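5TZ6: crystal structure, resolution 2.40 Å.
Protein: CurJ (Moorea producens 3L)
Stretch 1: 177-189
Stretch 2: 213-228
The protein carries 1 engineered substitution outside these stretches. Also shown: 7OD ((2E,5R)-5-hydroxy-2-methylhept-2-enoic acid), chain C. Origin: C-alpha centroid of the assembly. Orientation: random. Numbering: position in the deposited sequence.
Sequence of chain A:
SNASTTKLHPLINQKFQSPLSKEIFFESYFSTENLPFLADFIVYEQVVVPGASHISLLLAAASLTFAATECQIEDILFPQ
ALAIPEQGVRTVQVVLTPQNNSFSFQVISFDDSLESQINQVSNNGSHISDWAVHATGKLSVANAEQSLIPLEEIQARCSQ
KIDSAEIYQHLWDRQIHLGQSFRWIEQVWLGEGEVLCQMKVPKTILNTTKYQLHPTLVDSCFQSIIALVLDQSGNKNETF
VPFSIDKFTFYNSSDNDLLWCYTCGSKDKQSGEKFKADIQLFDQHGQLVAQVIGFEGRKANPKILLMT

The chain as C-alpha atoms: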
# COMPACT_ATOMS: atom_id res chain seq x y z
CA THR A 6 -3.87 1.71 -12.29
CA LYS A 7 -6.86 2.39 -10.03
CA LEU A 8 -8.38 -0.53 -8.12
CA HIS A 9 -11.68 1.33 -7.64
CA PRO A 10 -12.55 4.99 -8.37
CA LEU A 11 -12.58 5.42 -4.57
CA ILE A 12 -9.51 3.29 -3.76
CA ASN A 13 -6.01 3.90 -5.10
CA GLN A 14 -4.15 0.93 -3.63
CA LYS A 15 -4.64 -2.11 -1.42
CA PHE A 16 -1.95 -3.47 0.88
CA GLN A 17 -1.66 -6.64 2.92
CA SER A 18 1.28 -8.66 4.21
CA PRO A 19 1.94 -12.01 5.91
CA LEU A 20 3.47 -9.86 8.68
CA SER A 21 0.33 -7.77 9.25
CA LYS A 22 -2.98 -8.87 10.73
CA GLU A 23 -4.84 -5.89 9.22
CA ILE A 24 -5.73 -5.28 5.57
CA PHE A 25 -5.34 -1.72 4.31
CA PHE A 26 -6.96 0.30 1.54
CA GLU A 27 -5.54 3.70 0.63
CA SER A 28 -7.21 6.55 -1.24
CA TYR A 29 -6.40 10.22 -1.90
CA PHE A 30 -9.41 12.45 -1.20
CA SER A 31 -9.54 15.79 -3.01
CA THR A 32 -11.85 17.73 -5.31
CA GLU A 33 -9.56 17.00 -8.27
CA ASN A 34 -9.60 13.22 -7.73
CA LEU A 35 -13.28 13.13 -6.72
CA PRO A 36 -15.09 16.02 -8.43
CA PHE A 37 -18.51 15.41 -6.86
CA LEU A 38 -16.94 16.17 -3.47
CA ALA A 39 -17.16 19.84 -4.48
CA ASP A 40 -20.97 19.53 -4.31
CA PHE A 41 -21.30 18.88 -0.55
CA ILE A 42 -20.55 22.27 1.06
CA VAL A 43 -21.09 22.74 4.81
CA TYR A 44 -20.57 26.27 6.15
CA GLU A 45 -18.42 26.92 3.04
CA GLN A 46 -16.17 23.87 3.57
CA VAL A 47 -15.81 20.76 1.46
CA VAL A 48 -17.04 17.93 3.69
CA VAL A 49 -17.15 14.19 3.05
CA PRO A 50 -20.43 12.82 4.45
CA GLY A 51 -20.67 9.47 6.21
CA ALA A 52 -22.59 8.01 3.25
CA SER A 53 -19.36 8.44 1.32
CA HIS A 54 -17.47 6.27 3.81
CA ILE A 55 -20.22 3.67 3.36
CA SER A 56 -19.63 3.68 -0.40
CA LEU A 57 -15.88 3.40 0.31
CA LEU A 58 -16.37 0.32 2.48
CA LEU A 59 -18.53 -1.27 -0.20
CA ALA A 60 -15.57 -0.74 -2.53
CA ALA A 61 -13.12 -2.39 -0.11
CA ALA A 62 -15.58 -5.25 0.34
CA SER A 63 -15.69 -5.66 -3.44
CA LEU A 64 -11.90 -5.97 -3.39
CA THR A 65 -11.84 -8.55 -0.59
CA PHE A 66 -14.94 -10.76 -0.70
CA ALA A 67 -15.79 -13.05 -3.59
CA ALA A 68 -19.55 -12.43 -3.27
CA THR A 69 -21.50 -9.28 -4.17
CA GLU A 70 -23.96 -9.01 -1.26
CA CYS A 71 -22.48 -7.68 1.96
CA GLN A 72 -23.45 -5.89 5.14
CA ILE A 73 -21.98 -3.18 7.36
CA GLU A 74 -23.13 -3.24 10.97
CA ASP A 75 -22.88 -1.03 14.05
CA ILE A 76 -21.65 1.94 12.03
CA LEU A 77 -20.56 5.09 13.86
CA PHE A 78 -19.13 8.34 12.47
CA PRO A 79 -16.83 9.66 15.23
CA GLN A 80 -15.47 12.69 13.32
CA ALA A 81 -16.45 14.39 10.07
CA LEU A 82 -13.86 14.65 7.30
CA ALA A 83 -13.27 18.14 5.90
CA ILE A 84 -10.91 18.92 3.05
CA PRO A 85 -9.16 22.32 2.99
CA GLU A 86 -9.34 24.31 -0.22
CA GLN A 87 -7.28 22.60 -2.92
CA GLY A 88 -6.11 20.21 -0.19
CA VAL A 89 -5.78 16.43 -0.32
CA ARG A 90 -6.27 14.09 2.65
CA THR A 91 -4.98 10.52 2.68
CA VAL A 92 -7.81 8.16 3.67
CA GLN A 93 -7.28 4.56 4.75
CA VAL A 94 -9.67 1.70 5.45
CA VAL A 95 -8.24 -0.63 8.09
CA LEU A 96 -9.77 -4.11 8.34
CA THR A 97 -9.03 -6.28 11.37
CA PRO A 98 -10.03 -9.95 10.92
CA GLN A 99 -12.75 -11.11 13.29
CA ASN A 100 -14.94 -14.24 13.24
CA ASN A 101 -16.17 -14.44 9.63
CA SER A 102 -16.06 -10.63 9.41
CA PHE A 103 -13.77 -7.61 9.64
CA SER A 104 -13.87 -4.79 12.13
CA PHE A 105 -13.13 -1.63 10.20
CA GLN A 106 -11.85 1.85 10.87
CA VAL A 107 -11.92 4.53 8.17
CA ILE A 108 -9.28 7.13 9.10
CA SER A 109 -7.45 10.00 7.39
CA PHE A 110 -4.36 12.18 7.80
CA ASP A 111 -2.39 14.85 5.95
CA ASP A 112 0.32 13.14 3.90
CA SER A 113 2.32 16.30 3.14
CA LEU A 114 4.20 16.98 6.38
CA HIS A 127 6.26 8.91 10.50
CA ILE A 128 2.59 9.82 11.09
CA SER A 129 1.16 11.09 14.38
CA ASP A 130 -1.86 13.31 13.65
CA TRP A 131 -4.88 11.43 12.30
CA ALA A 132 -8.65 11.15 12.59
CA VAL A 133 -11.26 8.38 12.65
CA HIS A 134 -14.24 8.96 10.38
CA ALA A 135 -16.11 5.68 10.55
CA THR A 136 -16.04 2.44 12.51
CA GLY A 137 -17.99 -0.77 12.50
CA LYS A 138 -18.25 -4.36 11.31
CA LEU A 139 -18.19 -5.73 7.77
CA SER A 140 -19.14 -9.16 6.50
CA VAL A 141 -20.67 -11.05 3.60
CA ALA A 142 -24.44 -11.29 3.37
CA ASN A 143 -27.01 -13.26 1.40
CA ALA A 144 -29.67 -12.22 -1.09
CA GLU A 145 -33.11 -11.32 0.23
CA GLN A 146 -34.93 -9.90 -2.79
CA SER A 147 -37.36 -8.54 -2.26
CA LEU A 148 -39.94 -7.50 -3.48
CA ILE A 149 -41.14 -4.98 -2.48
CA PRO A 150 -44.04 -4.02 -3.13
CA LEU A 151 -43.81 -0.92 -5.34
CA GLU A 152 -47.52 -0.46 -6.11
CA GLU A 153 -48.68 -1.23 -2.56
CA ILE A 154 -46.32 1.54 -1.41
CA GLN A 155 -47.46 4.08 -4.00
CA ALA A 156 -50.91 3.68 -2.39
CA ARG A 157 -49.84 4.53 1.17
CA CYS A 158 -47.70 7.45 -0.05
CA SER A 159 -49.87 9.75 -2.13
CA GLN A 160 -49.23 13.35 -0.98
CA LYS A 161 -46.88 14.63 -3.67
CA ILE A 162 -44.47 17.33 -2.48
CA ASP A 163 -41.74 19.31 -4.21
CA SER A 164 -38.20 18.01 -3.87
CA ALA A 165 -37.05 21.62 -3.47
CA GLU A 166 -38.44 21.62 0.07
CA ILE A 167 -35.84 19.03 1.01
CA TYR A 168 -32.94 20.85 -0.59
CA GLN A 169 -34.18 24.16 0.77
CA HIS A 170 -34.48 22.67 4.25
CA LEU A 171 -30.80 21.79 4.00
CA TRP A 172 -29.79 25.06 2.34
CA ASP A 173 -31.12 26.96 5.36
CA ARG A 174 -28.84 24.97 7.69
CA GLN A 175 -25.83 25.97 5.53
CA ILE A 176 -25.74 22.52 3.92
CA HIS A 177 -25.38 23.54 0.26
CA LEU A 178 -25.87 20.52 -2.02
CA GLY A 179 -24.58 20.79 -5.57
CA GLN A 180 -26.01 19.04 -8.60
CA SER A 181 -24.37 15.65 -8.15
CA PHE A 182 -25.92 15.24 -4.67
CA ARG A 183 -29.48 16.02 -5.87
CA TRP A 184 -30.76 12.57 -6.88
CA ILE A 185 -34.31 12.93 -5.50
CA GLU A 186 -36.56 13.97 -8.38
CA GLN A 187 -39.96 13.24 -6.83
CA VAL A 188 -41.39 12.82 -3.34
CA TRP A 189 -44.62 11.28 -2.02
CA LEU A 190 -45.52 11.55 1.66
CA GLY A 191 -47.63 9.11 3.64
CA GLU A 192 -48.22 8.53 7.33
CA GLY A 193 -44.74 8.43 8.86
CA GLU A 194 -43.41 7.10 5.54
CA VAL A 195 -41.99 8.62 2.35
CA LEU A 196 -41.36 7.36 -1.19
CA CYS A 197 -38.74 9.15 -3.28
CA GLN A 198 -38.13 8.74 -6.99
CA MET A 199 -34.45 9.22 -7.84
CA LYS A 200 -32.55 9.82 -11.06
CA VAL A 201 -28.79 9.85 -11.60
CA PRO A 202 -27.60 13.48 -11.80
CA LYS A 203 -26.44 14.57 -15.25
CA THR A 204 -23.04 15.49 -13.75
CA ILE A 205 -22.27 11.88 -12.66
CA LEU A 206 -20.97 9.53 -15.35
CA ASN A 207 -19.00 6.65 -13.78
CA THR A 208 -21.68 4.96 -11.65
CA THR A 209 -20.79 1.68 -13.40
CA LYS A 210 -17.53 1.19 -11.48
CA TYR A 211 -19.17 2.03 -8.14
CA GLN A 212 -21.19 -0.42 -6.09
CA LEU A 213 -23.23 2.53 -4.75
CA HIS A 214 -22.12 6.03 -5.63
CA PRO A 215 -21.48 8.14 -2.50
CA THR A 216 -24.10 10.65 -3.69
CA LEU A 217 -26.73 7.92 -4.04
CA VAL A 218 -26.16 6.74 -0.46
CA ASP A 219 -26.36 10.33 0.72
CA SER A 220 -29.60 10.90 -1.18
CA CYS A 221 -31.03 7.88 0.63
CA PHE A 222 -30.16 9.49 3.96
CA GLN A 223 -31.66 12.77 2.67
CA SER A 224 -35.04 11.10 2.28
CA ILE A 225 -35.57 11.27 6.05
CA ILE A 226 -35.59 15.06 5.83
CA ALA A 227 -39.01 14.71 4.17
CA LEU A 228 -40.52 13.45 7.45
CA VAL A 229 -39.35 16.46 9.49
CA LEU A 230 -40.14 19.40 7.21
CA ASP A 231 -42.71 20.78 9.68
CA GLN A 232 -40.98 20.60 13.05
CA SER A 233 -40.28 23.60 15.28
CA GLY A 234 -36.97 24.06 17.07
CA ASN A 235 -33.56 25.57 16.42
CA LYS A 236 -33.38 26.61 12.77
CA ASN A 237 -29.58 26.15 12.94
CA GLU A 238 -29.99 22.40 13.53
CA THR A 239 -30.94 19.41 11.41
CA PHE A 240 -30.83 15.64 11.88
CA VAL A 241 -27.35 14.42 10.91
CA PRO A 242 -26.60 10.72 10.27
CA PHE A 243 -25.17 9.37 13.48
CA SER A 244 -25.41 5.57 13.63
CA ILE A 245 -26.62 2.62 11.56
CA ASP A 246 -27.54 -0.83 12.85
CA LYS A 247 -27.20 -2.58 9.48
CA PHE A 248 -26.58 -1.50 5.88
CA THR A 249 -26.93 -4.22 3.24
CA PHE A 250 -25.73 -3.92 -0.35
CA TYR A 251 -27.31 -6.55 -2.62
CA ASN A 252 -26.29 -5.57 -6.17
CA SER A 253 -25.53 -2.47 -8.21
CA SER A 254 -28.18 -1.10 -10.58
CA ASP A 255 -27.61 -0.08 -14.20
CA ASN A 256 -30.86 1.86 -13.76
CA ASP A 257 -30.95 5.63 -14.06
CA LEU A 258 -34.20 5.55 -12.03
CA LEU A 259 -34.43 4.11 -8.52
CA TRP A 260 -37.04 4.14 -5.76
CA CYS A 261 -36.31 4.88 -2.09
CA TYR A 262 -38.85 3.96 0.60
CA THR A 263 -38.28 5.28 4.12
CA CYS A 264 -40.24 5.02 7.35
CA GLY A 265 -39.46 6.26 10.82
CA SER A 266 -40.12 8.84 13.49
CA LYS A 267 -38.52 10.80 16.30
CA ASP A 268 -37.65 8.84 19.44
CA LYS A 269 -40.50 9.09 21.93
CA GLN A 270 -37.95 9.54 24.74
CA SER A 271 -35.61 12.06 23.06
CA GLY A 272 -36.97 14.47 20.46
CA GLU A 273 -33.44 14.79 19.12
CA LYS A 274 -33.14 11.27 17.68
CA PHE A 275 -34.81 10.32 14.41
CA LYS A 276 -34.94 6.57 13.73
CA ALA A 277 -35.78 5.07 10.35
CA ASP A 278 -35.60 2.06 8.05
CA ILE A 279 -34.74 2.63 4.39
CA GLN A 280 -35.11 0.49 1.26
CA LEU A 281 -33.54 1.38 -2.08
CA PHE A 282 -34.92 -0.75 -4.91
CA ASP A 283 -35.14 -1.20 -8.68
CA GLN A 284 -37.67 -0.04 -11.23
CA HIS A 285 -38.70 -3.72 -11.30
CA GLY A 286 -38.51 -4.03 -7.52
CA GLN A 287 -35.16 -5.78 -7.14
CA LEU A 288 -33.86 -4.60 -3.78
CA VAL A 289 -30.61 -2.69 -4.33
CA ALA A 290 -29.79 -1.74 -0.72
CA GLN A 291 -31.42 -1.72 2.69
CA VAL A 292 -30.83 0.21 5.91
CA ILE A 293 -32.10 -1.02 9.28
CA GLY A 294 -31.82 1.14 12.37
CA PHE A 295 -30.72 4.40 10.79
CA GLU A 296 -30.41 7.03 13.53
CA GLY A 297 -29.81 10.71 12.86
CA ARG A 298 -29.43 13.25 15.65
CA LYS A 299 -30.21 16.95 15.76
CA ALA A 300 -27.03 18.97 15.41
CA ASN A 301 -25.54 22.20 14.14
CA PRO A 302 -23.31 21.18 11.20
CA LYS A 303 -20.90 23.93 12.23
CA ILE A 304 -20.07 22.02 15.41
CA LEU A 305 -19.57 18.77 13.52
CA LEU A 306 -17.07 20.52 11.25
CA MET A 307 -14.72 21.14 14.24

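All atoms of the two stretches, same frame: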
# COMPACT_ATOMS: atom_id res chain seq x y z
N HIS A 177 -25.17 23.18 1.66
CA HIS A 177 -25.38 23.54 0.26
C HIS A 177 -25.02 22.33 -0.60
O HIS A 177 -23.84 21.98 -0.73
CB HIS A 177 -24.53 24.75 -0.10
CG HIS A 177 -24.93 26.02 0.59
ND1 HIS A 177 -24.33 27.23 0.32
CD2 HIS A 177 -25.89 26.27 1.52
CE1 HIS A 177 -24.90 28.17 1.06
NE2 HIS A 177 -25.84 27.61 1.79
N LEU A 178 -26.04 21.70 -1.18
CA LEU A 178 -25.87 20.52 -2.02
C LEU A 178 -25.78 20.94 -3.48
O LEU A 178 -26.69 21.60 -3.99
CB LEU A 178 -27.03 19.55 -1.82
CG LEU A 178 -27.24 18.89 -0.45
CD1 LEU A 178 -28.46 17.99 -0.47
CD2 LEU A 178 -26.01 18.11 0.01
N GLY A 179 -24.70 20.55 -4.15
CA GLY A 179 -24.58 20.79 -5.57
C GLY A 179 -25.42 19.82 -6.38
O GLY A 179 -26.25 19.07 -5.86
N GLN A 180 -25.18 19.82 -7.69
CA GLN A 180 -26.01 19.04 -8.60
C GLN A 180 -25.84 17.54 -8.37
O GLN A 180 -26.83 16.80 -8.29
CB GLN A 180 -25.68 19.38 -10.05
CG GLN A 180 -26.62 18.78 -11.08
CD GLN A 180 -26.50 19.44 -12.44
OE1 GLN A 180 -26.01 20.57 -12.55
NE2 GLN A 180 -26.94 18.75 -13.48
N SER A 181 -24.60 17.09 -8.21
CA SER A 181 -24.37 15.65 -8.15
C SER A 181 -24.90 15.01 -6.87
O SER A 181 -24.99 13.78 -6.81
CB SER A 181 -22.88 15.37 -8.32
OG SER A 181 -22.13 16.02 -7.32
N PHE A 182 -25.30 15.80 -5.87
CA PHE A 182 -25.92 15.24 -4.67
C PHE A 182 -27.44 15.34 -4.69
O PHE A 182 -28.09 14.96 -3.71
CB PHE A 182 -25.37 15.93 -3.42
CG PHE A 182 -24.13 15.28 -2.86
CD1 PHE A 182 -24.22 14.24 -1.96
CD2 PHE A 182 -22.87 15.70 -3.26
CE1 PHE A 182 -23.08 13.62 -1.45
CE2 PHE A 182 -21.73 15.09 -2.75
CZ PHE A 182 -21.83 14.04 -1.85
N ARG A 183 -28.04 15.82 -5.79
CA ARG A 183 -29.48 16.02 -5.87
C ARG A 183 -30.08 14.93 -6.76
O ARG A 183 -30.40 15.15 -7.93
CB ARG A 183 -29.81 17.43 -6.39
CG ARG A 183 -29.38 18.53 -5.41
CD ARG A 183 -29.73 19.92 -5.88
NE ARG A 183 -29.31 20.91 -4.90
CZ ARG A 183 -30.01 21.99 -4.56
NH1 ARG A 183 -29.55 22.82 -3.63
NH2 ARG A 183 -31.20 22.21 -5.12
N TRP A 184 -30.21 13.73 -6.19
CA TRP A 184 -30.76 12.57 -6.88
C TRP A 184 -32.28 12.52 -6.80
O TRP A 184 -32.92 11.96 -7.71
CB TRP A 184 -30.21 11.27 -6.27
CG TRP A 184 -28.82 10.88 -6.69
CD1 TRP A 184 -27.66 11.55 -6.42
CD2 TRP A 184 -28.45 9.72 -7.45
NE1 TRP A 184 -26.59 10.88 -6.97
CE2 TRP A 184 -27.05 9.75 -7.60
CE3 TRP A 184 -29.17 8.66 -8.02
CZ2 TRP A 184 -26.35 8.76 -8.30
CZ3 TRP A 184 -28.47 7.68 -8.71
CH2 TRP A 184 -27.08 7.74 -8.85
N ILE A 185 -32.87 13.06 -5.74
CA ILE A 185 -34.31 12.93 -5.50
C ILE A 185 -35.07 13.83 -6.47
O ILE A 185 -35.03 15.06 -6.34
CB ILE A 185 -34.67 13.23 -4.05
CG1 ILE A 185 -33.92 12.24 -3.13
CG2 ILE A 185 -36.17 13.18 -3.85
CD1 ILE A 185 -34.17 12.42 -1.66
N GLU A 186 -35.75 13.23 -7.44
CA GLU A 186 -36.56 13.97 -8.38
C GLU A 186 -38.01 14.11 -7.93
O GLU A 186 -38.64 15.13 -8.23
CB GLU A 186 -36.54 13.30 -9.76
CG GLU A 186 -35.21 13.37 -10.48
CD GLU A 186 -35.22 14.40 -11.60
OE1 GLU A 186 -35.96 14.19 -12.58
OE2 GLU A 186 -34.50 15.41 -11.49
N GLN A 187 -38.56 13.13 -7.21
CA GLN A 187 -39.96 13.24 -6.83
C GLN A 187 -40.15 12.68 -5.43
O GLN A 187 -39.40 11.81 -4.98
CB GLN A 187 -40.86 12.51 -7.83
CG GLN A 187 -41.09 13.28 -9.11
CD GLN A 187 -42.13 12.62 -9.98
OE1 GLN A 187 -43.23 13.16 -10.17
NE2 GLN A 187 -41.80 11.45 -10.51
N VAL A 188 -41.18 13.18 -4.74
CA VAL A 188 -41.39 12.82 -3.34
C VAL A 188 -42.88 12.67 -3.06
O VAL A 188 -43.68 13.55 -3.39
CB VAL A 188 -40.77 13.86 -2.38
CG1 VAL A 188 -40.92 13.41 -0.93
CG2 VAL A 188 -39.31 14.08 -2.73
N TRP A 189 -43.25 11.55 -2.44
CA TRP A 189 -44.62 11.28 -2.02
C TRP A 189 -44.62 10.99 -0.53
O TRP A 189 -43.89 10.09 -0.07
CB TRP A 189 -45.21 10.10 -2.78
CG TRP A 189 -45.43 10.39 -4.21
CD1 TRP A 189 -46.57 10.89 -4.78
CD2 TRP A 189 -44.50 10.18 -5.28
NE1 TRP A 189 -46.39 11.02 -6.14
CE2 TRP A 189 -45.14 10.59 -6.47
CE3 TRP A 189 -43.19 9.69 -5.34
CZ2 TRP A 189 -44.51 10.52 -7.71
CZ3 TRP A 189 -42.57 9.63 -6.57
CH2 TRP A 189 -43.22 10.04 -7.74
N LEU A 213 -22.24 1.48 -4.97
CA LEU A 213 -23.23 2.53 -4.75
C LEU A 213 -22.49 3.85 -4.67
O LEU A 213 -21.67 4.04 -3.77
CB LEU A 213 -24.04 2.30 -3.48
CG LEU A 213 -25.09 1.19 -3.47
CD1 LEU A 213 -25.87 1.25 -2.17
CD2 LEU A 213 -26.02 1.32 -4.67
N HIS A 214 -22.78 4.75 -5.60
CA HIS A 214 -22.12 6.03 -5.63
C HIS A 214 -22.32 6.76 -4.30
O HIS A 214 -23.41 6.70 -3.72
CB HIS A 214 -22.65 6.89 -6.78
CG HIS A 214 -21.74 8.00 -7.18
ND1 HIS A 214 -21.68 9.20 -6.50
CD2 HIS A 214 -20.84 8.10 -8.20
CE1 HIS A 214 -20.79 9.99 -7.08
NE2 HIS A 214 -20.27 9.35 -8.11
N PRO A 215 -21.29 7.40 -3.76
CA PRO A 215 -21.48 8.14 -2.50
C PRO A 215 -22.72 9.03 -2.52
O PRO A 215 -23.47 9.05 -1.54
CB PRO A 215 -20.19 8.96 -2.37
CG PRO A 215 -19.17 8.22 -3.19
CD PRO A 215 -19.91 7.50 -4.28
N THR A 216 -22.97 9.73 -3.64
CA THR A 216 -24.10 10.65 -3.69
C THR A 216 -25.43 9.93 -3.65
O THR A 216 -26.43 10.49 -3.17
CB THR A 216 -24.02 11.53 -4.95
OG1 THR A 216 -24.03 10.71 -6.13
CG2 THR A 216 -22.75 12.38 -4.93
N LEU A 217 -25.49 8.69 -4.14
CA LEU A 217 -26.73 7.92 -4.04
C LEU A 217 -27.03 7.53 -2.60
O LEU A 217 -28.16 7.68 -2.12
CB LEU A 217 -26.65 6.69 -4.94
CG LEU A 217 -27.82 5.72 -4.87
CD1 LEU A 217 -29.13 6.43 -5.18
CD2 LEU A 217 -27.59 4.56 -5.84
N VAL A 218 -26.01 7.05 -1.88
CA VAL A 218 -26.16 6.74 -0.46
C VAL A 218 -26.61 7.97 0.30
O VAL A 218 -27.55 7.92 1.12
CB VAL A 218 -24.84 6.17 0.09
CG1 VAL A 218 -24.95 5.89 1.59
CG2 VAL A 218 -24.47 4.89 -0.66
N ASP A 219 -25.97 9.11 0.02
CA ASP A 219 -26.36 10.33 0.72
C ASP A 219 -27.81 10.68 0.42
O ASP A 219 -28.57 11.02 1.33
CB ASP A 219 -25.45 11.49 0.34
CG ASP A 219 -25.57 12.64 1.32
OD1 ASP A 219 -25.01 12.53 2.43
OD2 ASP A 219 -26.25 13.64 0.98
N SER A 220 -28.22 10.59 -0.85
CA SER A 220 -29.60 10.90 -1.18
C SER A 220 -30.55 10.04 -0.35
O SER A 220 -31.56 10.53 0.18
CB SER A 220 -29.85 10.67 -2.67
OG SER A 220 -29.03 11.52 -3.46
N CYS A 221 -30.21 8.76 -0.19
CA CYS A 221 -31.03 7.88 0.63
C CYS A 221 -31.16 8.44 2.04
O CYS A 221 -32.26 8.50 2.59
CB CYS A 221 -30.44 6.47 0.66
SG CYS A 221 -30.75 5.53 -0.84
N PHE A 222 -30.04 8.86 2.64
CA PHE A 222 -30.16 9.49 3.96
C PHE A 222 -30.96 10.79 3.92
O PHE A 222 -31.62 11.14 4.90
CB PHE A 222 -28.77 9.73 4.56
CG PHE A 222 -27.98 8.48 4.77
CD1 PHE A 222 -28.60 7.24 4.77
CD2 PHE A 222 -26.61 8.54 5.00
CE1 PHE A 222 -27.87 6.08 4.97
CE2 PHE A 222 -25.87 7.39 5.20
CZ PHE A 222 -26.50 6.16 5.19
N GLN A 223 -30.92 11.51 2.79
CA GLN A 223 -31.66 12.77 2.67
C GLN A 223 -33.16 12.53 2.70
O GLN A 223 -33.92 13.44 3.07
CB GLN A 223 -31.31 13.50 1.38
CG GLN A 223 -29.86 13.88 1.20
CD GLN A 223 -29.59 14.32 -0.22
OE1 GLN A 223 -30.50 14.72 -0.94
NE2 GLN A 223 -28.34 14.22 -0.65
N SER A 224 -33.60 11.35 2.29
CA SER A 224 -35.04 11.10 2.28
C SER A 224 -35.67 11.36 3.64
O SER A 224 -36.82 11.81 3.71
CB SER A 224 -35.33 9.66 1.85
OG SER A 224 -34.73 8.72 2.73
N ILE A 225 -34.94 11.12 4.74
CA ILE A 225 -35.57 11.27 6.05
C ILE A 225 -35.95 12.72 6.30
O ILE A 225 -36.89 12.99 7.06
CB ILE A 225 -34.68 10.77 7.20
CG1 ILE A 225 -33.74 11.88 7.67
CG2 ILE A 225 -33.91 9.51 6.80
CD1 ILE A 225 -33.63 11.96 9.18
N ILE A 226 -35.27 13.66 5.64
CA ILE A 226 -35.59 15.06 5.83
C ILE A 226 -37.06 15.31 5.51
O ILE A 226 -37.69 16.21 6.07
CB ILE A 226 -34.68 15.94 4.96
CG1 ILE A 226 -33.24 15.92 5.49
CG2 ILE A 226 -35.23 17.37 4.87
CD1 ILE A 226 -33.11 16.35 6.94
N ALA A 227 -37.63 14.50 4.61
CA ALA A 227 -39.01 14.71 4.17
C ALA A 227 -40.03 14.37 5.25
O ALA A 227 -41.21 14.71 5.08
CB ALA A 227 -39.29 13.88 2.91
N LEU A 228 -39.62 13.73 6.34
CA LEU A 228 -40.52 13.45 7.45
C LEU A 228 -40.41 14.46 8.58
O LEU A 228 -41.08 14.30 9.60
CB LEU A 228 -40.26 12.04 7.99
CG LEU A 228 -40.18 10.93 6.95
CD1 LEU A 228 -39.71 9.64 7.59
CD2 LEU A 228 -41.54 10.73 6.28
OAB 7OD C . -23.23 17.74 8.00
CAA 7OD C . -22.60 16.66 7.99
OAI 7OD C . -21.47 16.60 8.51
CAC 7OD C . -23.22 15.42 7.34
CAK 7OD C . -22.44 14.10 7.32
CAD 7OD C . -24.62 15.49 6.70
CAE 7OD C . -25.20 14.22 6.06
CAF 7OD C . -26.66 14.30 5.57
OAH 7OD C . -26.67 14.39 4.14
CAG 7OD C . -27.45 15.49 6.14
CAJ 7OD C . -28.94 15.24 5.89
O HOH W 1 -30.95 13.36 -3.73

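How does the first part of stretch 1 meet the helix? L178, at the end of a strand that begins earlier in the chain, points its CA-to-CB bond toward the other stretch, and its CD1 lies 3.8 Å from Q223 NE2. The carbonyl of L178 is used within its own stretch: R183 NE donates to L178 O at 2.9 Å, which ties the arginine, whose CA-to-CB bond points away from the helix, back over the turn. At S181 it is the backbone that comes closest, with S181 O 3.1 Å from T216 CB. The nearest approach here is therefore a carbonyl against a side-chain carbon at the start of the helix.

What does F182 gain from lying beside the helix? Its CA-to-CB bond runs sideways, yet the ring reaches the helix and takes T216 CG2 over one face. T216 CG2 sits 3.5 Å from the centroid of the F182 ring and only 5° off the normal, a nearly ideal CH-pi contact. Q223 NE2 approaches near the ring plane, at the edge, and across the stretches its hydrogen bond is to the backbone: Q223 NE2 donates to F182 O at 3.2 Å with an angle of 167°. The same nitrogen also donates to D219 OD2 at 2.7 Å, so one amide group joins the loop carbonyl to a carboxylate one turn earlier in the helix. The other oxygen of that carboxylate, D219 OD1, accepts from OAH of the bound 7OD at 3.0 Å, which links this network to the ligand.

Why does W184 bury so much surface against the helix? Its CA-to-CB bond points toward the helix, and the indole uses both its polar edge and a face. At the edge, W184 NE1 donates to T216 OG1 at 2.7 Å, with a bent angle of 142°; a weak second bond runs from W184 NE1 to S181 O at 3.3 Å. Over one face lies L217, whose CB is 4.0 Å from the centroid of the six-membered ring, while its CD1 comes within 3.6 Å of W184 CE3. T216 is thus shared, its methyl on the F182 ring and its hydroxyl at the W184 nitrogen. Its backbone is engaged as well, because T216 N donates to H214 ND1 at 3.2 Å, the bond by which H214, at the N-cap position, caps the helix. S220 OG, 3.1 Å from W184 CB, donates to T216 O at 2.8 Å.

How does the contact continue along the strand that begins at I185? Water 1 bridges the two stretches there: it accepts from I185 N at 2.8 Å and donates to S220 OG at 2.7 Å and to Q223 OE1 at 3.1 Å. The I185 side chain lies along the backbone of stretch 2, with I185 CD1 3.7 Å from S220 O and 4.1 Å from S224 N. E186 and Q187 do not reach stretch 2. The CA-to-CB bond of V188 points toward stretch 2 again, and V188 CG1 meets A227 CB at 4.2 Å, a looser apolar contact that ends the interface.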